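Local coordinates for protein NDP-rhamnosyltransferase (PDB 3TSA) that belongs to the GT-B glycosyltransferases and is built from two Rossmann-like domains facing each other, at residues Val19-Trp23 against Tyr199-Asn203; Ala218-Cys224 against Gly250-Ala256; Leu280-Arg285 against Thr301-Leu305. One frame throughout, in Å; residues are numbered along the deposited sequence.

Contact 1 (Val19-Trp23 against Tyr199-Asn203); sequences VPLCW and YVPYN
The segment 19-23 is the first turn of helix 19-27, with Trp23 N hydrogen-bonded to Val19 O at 2.9 Å. It packs against 199-203, loop that is extended from Tyr199 to Tyr202 without regular strand bonds. The nearest CA atoms are those of Pro20 and Val200, 6.5 Å apart. Val19 (chi1 t) sets CG1 over the face of the Tyr202 ring, 3.8 Å from its centroid and 14° off the normal, a CH-pi contact. Pro20 CB meets Val200 CB at 3.9 Å, and Pro20 CG lies 4.0 Å from Tyr202 CB. The contact joins a helix of the N-terminal Rossmann-like domain to the loop that follows strand 195-196, the last strand across its sheet. Trp23 (chi1 m) turns the edge of its six-membered ring toward the face of Tyr202 (chi1 t) in an offset edge-to-face pair, with centroids 5.3 Å apart and planes at 79°. Trp23 NE1 hydrogen-bonds to Ala47 O, and the Trp23 ring stacks on Trp23 of the second subunit.

Contact 2 (Ala218-Cys224 against Gly250-Ala256); sequences ARRVCIC and GVEAVIA
Strands 219-224 and 251-256 run parallel and in register, Arg219 beside Val251 through Cys224 beside Ala256. The CA atoms of Arg219 and Val251 are 4.6 Å apart. The short axes approach to 4.5 Å at -28°, the twist of a parallel sheet. Gly250 leads in at phi/psi 105/-23, a backbone that disfavours a CB.

Six backbone hydrogen bonds form the ladder. The backbone N and O of Arg219, Val221 and Ile223 point to strand 251-256. Arg219 N bonds to Gly250 O at 2.9 Å, and Glu252 N to Arg219 O at 2.9 Å. Val221 N reaches Glu252 O at 3.0 Å, and Val254 N reaches Val221 O at 2.8 Å. Ile223 N bonds to Val254 O at 2.9 Å, and Ala256 N to Ile223 O at 2.7 Å. Arg220, Cys222 and Cys224 make their backbone bonds with strand 289-292 and Glu288 just before it. On the far edge Val251 O accepts from Asn271 ND2, and Ala253 bonds to the Asn271 backbone.

On the face with Cys222 and Val254, Arg220 NE forms a salt bridge to Glu252 OE2 at 3.1 Å, though the hydrogen bond within it is weak. Arg220 NH1 has stronger partners in Thr286 OG1 and Trp211 O. On the opposite face Val221 CG2 meets Val251 CG1 at 3.8 Å. Arg219 leads away, NE to a salt bridge with Glu288 and NH1 to a hydrogen bond with Leu354 O.

This is a right-handed beta-alpha-beta crossover of the C-terminal Rossmann-like domain. Helix 236-246 covers Ile223, Ala253 and Ile255, while strands 289-292 and 272-274 flank the pair.

Contact 3 (Leu280-Arg285 against Thr301-Leu305); sequences LNLFLR and TATRL
Thr301 opens the last turn of helix 296-304, and the partner segment 280-285 is a coiled loop in which Leu284 N bonds to Leu280 O at 2.9 Å. CA atoms are nearest at Asn281-Thr301 (6.7 Å), Leu284-Ala302 (7.2 Å) and Arg285-Leu305 (6.6 Å). Thr301 (chi1 m) places CG2 4.1 Å from both Asn281 CB and Leu284 CD2. Its OG1 turns to Gly297 O and to Asn203 and Tyr199. Ala302 CB lies 4.1 Å from Leu284 CD2 (chi1 t, chi2 p). Leu305, just past the helix, is bonded back through its N to Thr301 O at 3.2 Å. The Leu305 side chain (m, t) brings CD1 to 3.9 Å from Leu284 CB. Leu305 CD2 lies over a face of the Arg285 guanidinium, 3.4 Å from CZ. The contact thus packs a loop and a helix end of the C-terminal Rossmann-like domain, mainly through apolar groups. Arg285 lends the flat of its guanidinium to Leu305, while its NH2 makes a salt bridge to Glu31 of the second subunit.

How the contacts relate
Along the chain, contact 1 closes before contact 2 opens, and contact 2 closes before contact 3 opens. Contact 1 sets a helix of the N-terminal domain against the loop that leads toward the C-terminal one; the other two lie in the C-terminal domain. The centres of contacts 2 and 3 are about 13 Å apart, and they touch: Leu280, Phe283 and Leu284 pack on the sheet face bearing Cys222, Cys224 and Val254. The centres of contacts 1 and 3 are about 14 Å apart. Asn203 probably hydrogen-bonds to Asn281 N and Thr301 OG1, so the loop 199-203 links the two domains. Contacts 1 and 2 lie about 25 Å apart between centres and do not touch. Contacts 1 and 3 both reach the second subunit.

Contact 1 (Val19-Trp23 against Tyr199-Asn203)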
loop_
_atom_site.group_PDB
_atom_site.type_symbol
_atom_site.label_atom_id
_atom_site.label_comp_id
_atom_site.label_asym_id
_atom_site.label_seq_id
_atom_site.Cartn_x
_atom_site.Cartn_y
_atom_site.Cartn_z
ATOM N N VAL A 19 -4.637 3.087 7.050
ATOM C CA VAL A 19 -3.897 2.367 5.964
ATOM C C VAL A 19 -2.798 1.394 6.483
ATOM O O VAL A 19 -2.775 0.213 6.048
ATOM C CB VAL A 19 -3.370 3.355 4.913
ATOM C CG1 VAL A 19 -2.156 2.793 4.180
ATOM C CG2 VAL A 19 -4.429 3.829 3.918
ATOM N N PRO A 20 -1.970 1.818 7.451
ATOM C CA PRO A 20 -0.943 0.941 7.979
ATOM C C PRO A 20 -1.571 -0.344 8.590
ATOM O O PRO A 20 -0.971 -1.473 8.464
ATOM C CB PRO A 20 -0.304 1.828 9.062
ATOM C CG PRO A 20 -0.340 3.187 8.372
ATOM C CD PRO A 20 -1.696 3.233 7.799
ATOM N N LEU A 21 -2.719 -0.191 9.285
ATOM C CA LEU A 21 -3.397 -1.375 9.828
ATOM C C LEU A 21 -3.891 -2.303 8.683
ATOM O O LEU A 21 -3.817 -3.546 8.787
ATOM C CB LEU A 21 -4.586 -0.963 10.732
ATOM C CG LEU A 21 -5.288 -2.108 11.454
ATOM C CD1 LEU A 21 -4.358 -3.013 12.318
ATOM C CD2 LEU A 21 -6.368 -1.517 12.377
ATOM N N CYS A 22 -4.423 -1.707 7.621
ATOM C CA CYS A 22 -4.891 -2.498 6.461
ATOM C C CYS A 22 -3.690 -3.289 5.907
ATOM O O CYS A 22 -3.864 -4.487 5.535
ATOM C CB CYS A 22 -5.462 -1.588 5.373
ATOM S SG CYS A 22 -7.086 -0.967 5.846
ATOM N N TRP A 23 -2.518 -2.642 5.849
ATOM C CA TRP A 23 -1.326 -3.252 5.260
ATOM C C TRP A 23 -0.849 -4.316 6.232
ATOM O O TRP A 23 -0.425 -5.350 5.774
ATOM C CB TRP A 23 -0.194 -2.301 5.241
ATOM C CG TRP A 23 -0.181 -1.346 4.172
ATOM C CD1 TRP A 23 -0.859 -1.426 2.936
ATOM C CD2 TRP A 23 0.595 -0.143 4.165
ATOM N NE1 TRP A 23 -0.539 -0.288 2.216
ATOM C CE2 TRP A 23 0.364 0.492 2.929
ATOM C CE3 TRP A 23 1.507 0.461 5.099
ATOM C CZ2 TRP A 23 1.026 1.731 2.596
ATOM C CZ3 TRP A 23 2.039 1.686 4.813
ATOM C CH2 TRP A 23 1.792 2.319 3.568
ATOM N N TYR A 199 0.598 5.061 16.018
ATOM C CA TYR A 199 0.449 5.836 14.762
ATOM C C TYR A 199 1.694 5.533 13.917
ATOM O O TYR A 199 2.815 5.711 14.412
ATOM C CB TYR A 199 0.339 7.355 15.103
ATOM C CG TYR A 199 0.233 8.130 13.801
ATOM C CD1 TYR A 199 -0.949 8.044 13.007
ATOM C CD2 TYR A 199 1.314 8.811 13.319
ATOM C CE1 TYR A 199 -1.021 8.654 11.754
ATOM C CE2 TYR A 199 1.230 9.485 12.089
ATOM C CZ TYR A 199 0.088 9.380 11.312
ATOM O OH TYR A 199 0.097 10.023 10.046
ATOM N N VAL A 200 1.477 5.172 12.638
ATOM C CA VAL A 200 2.587 5.017 11.686
ATOM C C VAL A 200 2.329 6.085 10.659
ATOM O O VAL A 200 1.273 6.110 10.056
ATOM C CB VAL A 200 2.505 3.661 10.999
ATOM C CG1 VAL A 200 3.558 3.599 9.866
ATOM C CG2 VAL A 200 2.834 2.608 12.025
ATOM N N PRO A 201 3.308 6.958 10.442
ATOM C CA PRO A 201 3.002 8.019 9.498
ATOM C C PRO A 201 2.727 7.414 8.127
ATOM O O PRO A 201 3.482 6.555 7.626
ATOM C CB PRO A 201 4.266 8.910 9.531
ATOM C CG PRO A 201 4.764 8.738 10.933
ATOM C CD PRO A 201 4.550 7.214 11.197
ATOM N N TYR A 202 1.586 7.743 7.580
ATOM C CA TYR A 202 1.293 7.461 6.197
ATOM C C TYR A 202 0.692 8.695 5.699
ATOM O O TYR A 202 -0.404 9.078 6.116
ATOM C CB TYR A 202 0.266 6.325 6.011
ATOM C CG TYR A 202 -0.095 6.163 4.560
ATOM C CD1 TYR A 202 0.885 5.767 3.619
ATOM C CD2 TYR A 202 -1.382 6.486 4.102
ATOM C CE1 TYR A 202 0.535 5.671 2.249
ATOM C CE2 TYR A 202 -1.769 6.407 2.703
ATOM C CZ TYR A 202 -0.744 5.944 1.796
ATOM O OH TYR A 202 -1.028 5.894 0.423
ATOM N N ASN A 203 1.420 9.319 4.768
ATOM C CA ASN A 203 0.971 10.557 4.168
ATOM C C ASN A 203 0.902 10.447 2.636
ATOM O O ASN A 203 1.158 11.445 1.925
ATOM C CB ASN A 203 1.962 11.672 4.508
ATOM C CG ASN A 203 2.564 11.559 5.902
ATOM O OD1 ASN A 203 3.790 11.427 6.047
ATOM N ND2 ASN A 203 1.725 11.686 6.918
#

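Contact 2 (Ala218-Cys224 against Gly250-Ala256)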
loop_
_atom_site.group_PDB
_atom_site.type_symbol
_atom_site.label_atom_id
_atom_site.label_comp_id
_atom_site.label_asym_id
_atom_site.label_seq_id
_atom_site.Cartn_x
_atom_site.Cartn_y
_atom_site.Cartn_z
ATOM N N ALA A 218 19.094 27.802 7.600
ATOM C CA ALA A 218 17.846 28.517 7.848
ATOM C C ALA A 218 17.004 27.766 8.864
ATOM O O ALA A 218 17.268 26.587 9.121
ATOM C CB ALA A 218 17.029 28.679 6.553
ATOM N N ARG A 219 15.997 28.439 9.395
ATOM C CA ARG A 219 15.048 27.794 10.377
ATOM C C ARG A 219 13.879 27.265 9.543
ATOM O O ARG A 219 13.038 28.071 9.033
ATOM C CB ARG A 219 14.539 28.912 11.308
ATOM C CG ARG A 219 15.663 29.811 11.840
ATOM C CD ARG A 219 16.777 28.892 12.559
ATOM N NE ARG A 219 16.272 28.230 13.782
ATOM C CZ ARG A 219 15.971 28.830 14.935
ATOM N NH1 ARG A 219 15.575 28.103 15.993
ATOM N NH2 ARG A 219 16.100 30.146 15.070
ATOM N N ARG A 220 13.834 25.953 9.342
ATOM C CA ARG A 220 12.890 25.416 8.374
ATOM C C ARG A 220 11.526 25.195 9.049
ATOM O O ARG A 220 11.420 24.497 10.076
ATOM C CB ARG A 220 13.443 24.101 7.809
ATOM C CG ARG A 220 12.588 23.537 6.719
ATOM C CD ARG A 220 13.340 22.404 5.919
ATOM N NE ARG A 220 14.431 22.864 5.080
ATOM C CZ ARG A 220 15.273 22.036 4.467
ATOM N NH1 ARG A 220 15.114 20.739 4.628
ATOM N NH2 ARG A 220 16.274 22.479 3.741
ATOM N N VAL A 221 10.481 25.809 8.506
ATOM C CA VAL A 221 9.136 25.742 9.028
ATOM C C VAL A 221 8.302 25.131 7.917
ATOM O O VAL A 221 8.268 25.662 6.793
ATOM C CB VAL A 221 8.658 27.194 9.294
ATOM C CG1 VAL A 221 7.111 27.271 9.617
ATOM C CG2 VAL A 221 9.473 27.780 10.457
ATOM N N CYS A 222 7.586 24.020 8.190
ATOM C CA CYS A 222 6.694 23.470 7.179
ATOM C C CYS A 222 5.245 23.956 7.416
ATOM O O CYS A 222 4.737 23.798 8.541
ATOM C CB CYS A 222 6.750 21.936 7.195
ATOM S SG CYS A 222 5.552 21.082 6.119
ATOM N N ILE A 223 4.551 24.364 6.363
ATOM C CA ILE A 223 3.142 24.724 6.410
ATOM C C ILE A 223 2.451 23.655 5.616
ATOM O O ILE A 223 2.734 23.479 4.417
ATOM C CB ILE A 223 2.880 26.138 5.783
ATOM C CG1 ILE A 223 3.599 27.195 6.598
ATOM C CG2 ILE A 223 1.351 26.356 5.647
ATOM C CD1 ILE A 223 3.648 28.551 5.772
ATOM N N CYS A 224 1.579 22.892 6.304
ATOM C CA CYS A 224 0.951 21.723 5.705
ATOM C C CYS A 224 -0.538 21.734 6.067
ATOM O O CYS A 224 -0.921 21.696 7.292
ATOM C CB CYS A 224 1.642 20.492 6.222
ATOM S SG CYS A 224 0.931 19.019 5.364
ATOM N N GLY A 250 15.180 34.615 9.368
ATOM C CA GLY A 250 15.778 33.321 9.598
ATOM C C GLY A 250 15.044 32.193 8.880
ATOM O O GLY A 250 15.655 31.185 8.591
ATOM N N VAL A 251 13.765 32.394 8.557
ATOM C CA VAL A 251 12.882 31.263 8.225
ATOM C C VAL A 251 12.926 30.880 6.765
ATOM O O VAL A 251 13.005 31.767 5.866
ATOM C CB VAL A 251 11.358 31.534 8.668
ATOM C CG1 VAL A 251 10.387 30.517 7.981
ATOM C CG2 VAL A 251 11.226 31.556 10.171
ATOM N N GLU A 252 12.956 29.570 6.510
ATOM C CA GLU A 252 12.679 29.017 5.216
ATOM C C GLU A 252 11.342 28.277 5.351
ATOM O O GLU A 252 11.274 27.371 6.103
ATOM C CB GLU A 252 13.758 27.955 4.913
ATOM C CG GLU A 252 13.534 27.355 3.582
ATOM C CD GLU A 252 14.683 26.443 3.200
ATOM O OE1 GLU A 252 15.839 26.991 3.040
ATOM O OE2 GLU A 252 14.417 25.217 3.073
ATOM N N ALA A 253 10.348 28.642 4.560
ATOM C CA ALA A 253 8.984 28.031 4.610
ATOM C C ALA A 253 8.867 26.901 3.608
ATOM O O ALA A 253 9.176 27.103 2.436
ATOM C CB ALA A 253 7.922 29.121 4.329
ATOM N N VAL A 254 8.557 25.665 4.027
ATOM C CA VAL A 254 8.321 24.593 3.042
ATOM C C VAL A 254 6.825 24.429 2.992
ATOM O O VAL A 254 6.221 24.120 4.014
ATOM C CB VAL A 254 9.014 23.213 3.416
ATOM C CG1 VAL A 254 8.572 22.071 2.482
ATOM C CG2 VAL A 254 10.540 23.342 3.411
ATOM N N ILE A 255 6.221 24.664 1.826
ATOM C CA ILE A 255 4.736 24.745 1.770
ATOM C C ILE A 255 4.207 23.491 1.107
ATOM O O ILE A 255 4.530 23.174 -0.069
ATOM C CB ILE A 255 4.237 26.007 1.017
ATOM C CG1 ILE A 255 4.633 27.272 1.750
ATOM C CG2 ILE A 255 2.732 26.047 0.999
ATOM C CD1 ILE A 255 4.750 28.494 0.827
ATOM N N ALA A 256 3.424 22.733 1.892
ATOM C CA ALA A 256 2.887 21.429 1.473
ATOM C C ALA A 256 1.346 21.515 1.401
ATOM O O ALA A 256 0.673 21.391 2.444
ATOM C CB ALA A 256 3.351 20.300 2.444
#

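Contact 3 (Leu280-Arg285 against Thr301-Leu305)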
loop_
_atom_site.group_PDB
_atom_site.type_symbol
_atom_site.label_atom_id
_atom_site.label_comp_id
_atom_site.label_asym_id
_atom_site.label_seq_id
_atom_site.Cartn_x
_atom_site.Cartn_y
_atom_site.Cartn_z
ATOM N N LEU A 280 4.827 14.147 3.911
ATOM C CA LEU A 280 5.453 14.853 4.995
ATOM C C LEU A 280 6.610 14.117 5.653
ATOM O O LEU A 280 7.646 14.679 5.969
ATOM C CB LEU A 280 4.335 15.070 6.009
ATOM C CG LEU A 280 4.323 16.408 6.626
ATOM C CD1 LEU A 280 4.190 17.372 5.474
ATOM C CD2 LEU A 280 3.139 16.391 7.631
ATOM N N ASN A 281 6.430 12.836 5.904
ATOM C CA ASN A 281 7.386 12.120 6.673
ATOM C C ASN A 281 8.729 11.989 5.979
ATOM O O ASN A 281 9.738 11.732 6.616
ATOM C CB ASN A 281 6.765 10.735 7.018
ATOM C CG ASN A 281 6.771 9.804 5.867
ATOM O OD1 ASN A 281 5.765 9.634 5.165
ATOM N ND2 ASN A 281 7.913 9.177 5.645
ATOM N N LEU A 282 8.768 12.190 4.665
ATOM C CA LEU A 282 10.034 12.101 3.933
ATOM C C LEU A 282 11.009 13.238 4.281
ATOM O O LEU A 282 12.234 13.062 4.164
ATOM C CB LEU A 282 9.747 12.063 2.425
ATOM C CG LEU A 282 8.948 10.830 1.974
ATOM C CD1 LEU A 282 8.630 10.852 0.473
ATOM C CD2 LEU A 282 9.781 9.560 2.373
ATOM N N PHE A 283 10.511 14.375 4.760
ATOM C CA PHE A 283 11.397 15.523 5.022
ATOM C C PHE A 283 11.143 16.221 6.348
ATOM O O PHE A 283 11.883 17.129 6.757
ATOM C CB PHE A 283 11.264 16.554 3.908
ATOM C CG PHE A 283 9.895 17.206 3.845
ATOM C CD1 PHE A 283 9.595 18.309 4.620
ATOM C CD2 PHE A 283 8.946 16.733 2.959
ATOM C CE1 PHE A 283 8.337 18.938 4.509
ATOM C CE2 PHE A 283 7.706 17.309 2.863
ATOM C CZ PHE A 283 7.386 18.420 3.672
ATOM N N LEU A 284 10.085 15.832 7.041
ATOM C CA LEU A 284 9.740 16.575 8.219
ATOM C C LEU A 284 10.815 16.583 9.326
ATOM O O LEU A 284 10.915 17.553 10.104
ATOM C CB LEU A 284 8.361 16.135 8.726
ATOM C CG LEU A 284 7.581 17.188 9.480
ATOM C CD1 LEU A 284 7.327 18.586 8.791
ATOM C CD2 LEU A 284 6.252 16.590 9.938
ATOM N N ARG A 285 11.640 15.540 9.433
ATOM C CA ARG A 285 12.697 15.569 10.439
ATOM C C ARG A 285 13.676 16.754 10.290
ATOM O O ARG A 285 14.391 17.126 11.247
ATOM C CB ARG A 285 13.455 14.245 10.370
ATOM C CG ARG A 285 12.631 13.125 10.889
ATOM C CD ARG A 285 13.445 11.811 10.581
ATOM N NE ARG A 285 12.712 10.560 10.904
ATOM C CZ ARG A 285 11.738 10.000 10.162
ATOM N NH1 ARG A 285 11.298 10.562 9.040
ATOM N NH2 ARG A 285 11.134 8.854 10.570
ATOM N N THR A 301 2.019 12.950 12.541
ATOM C CA THR A 301 3.323 12.689 11.938
ATOM C C THR A 301 4.326 13.619 12.603
ATOM O O THR A 301 5.418 13.185 12.977
ATOM C CB THR A 301 3.307 12.906 10.426
ATOM O OG1 THR A 301 2.491 11.904 9.824
ATOM C CG2 THR A 301 4.683 12.853 9.818
ATOM N N ALA A 302 3.965 14.924 12.726
ATOM C CA ALA A 302 4.822 15.859 13.412
ATOM C C ALA A 302 5.102 15.345 14.859
ATOM O O ALA A 302 6.277 15.321 15.280
ATOM C CB ALA A 302 4.241 17.285 13.411
ATOM N N THR A 303 4.051 14.942 15.569
ATOM C CA THR A 303 4.171 14.621 17.019
ATOM C C THR A 303 5.066 13.360 17.146
ATOM O O THR A 303 6.032 13.349 17.938
ATOM C CB THR A 303 2.793 14.406 17.605
ATOM O OG1 THR A 303 2.178 15.676 17.590
ATOM C CG2 THR A 303 2.902 13.982 19.085
ATOM N N ARG A 304 4.823 12.384 16.275
ATOM C CA ARG A 304 5.663 11.149 16.216
ATOM C C ARG A 304 7.165 11.442 16.083
ATOM O O ARG A 304 8.027 10.781 16.707
ATOM C CB ARG A 304 5.134 10.181 15.113
ATOM C CG ARG A 304 6.004 8.965 14.897
ATOM C CD ARG A 304 6.183 8.059 16.129
ATOM N NE ARG A 304 7.118 6.971 15.808
ATOM C CZ ARG A 304 8.442 7.048 15.924
ATOM N NH1 ARG A 304 9.030 8.162 16.383
ATOM N NH2 ARG A 304 9.183 5.987 15.576
ATOM N N LEU A 305 7.504 12.475 15.302
ATOM C CA LEU A 305 8.852 12.826 14.989
ATOM C C LEU A 305 9.442 13.880 15.976
ATOM O O LEU A 305 10.558 14.383 15.787
ATOM C CB LEU A 305 8.903 13.277 13.506
ATOM C CG LEU A 305 8.657 12.259 12.396
ATOM C CD1 LEU A 305 8.743 12.977 11.024
ATOM C CD2 LEU A 305 9.716 11.170 12.591
#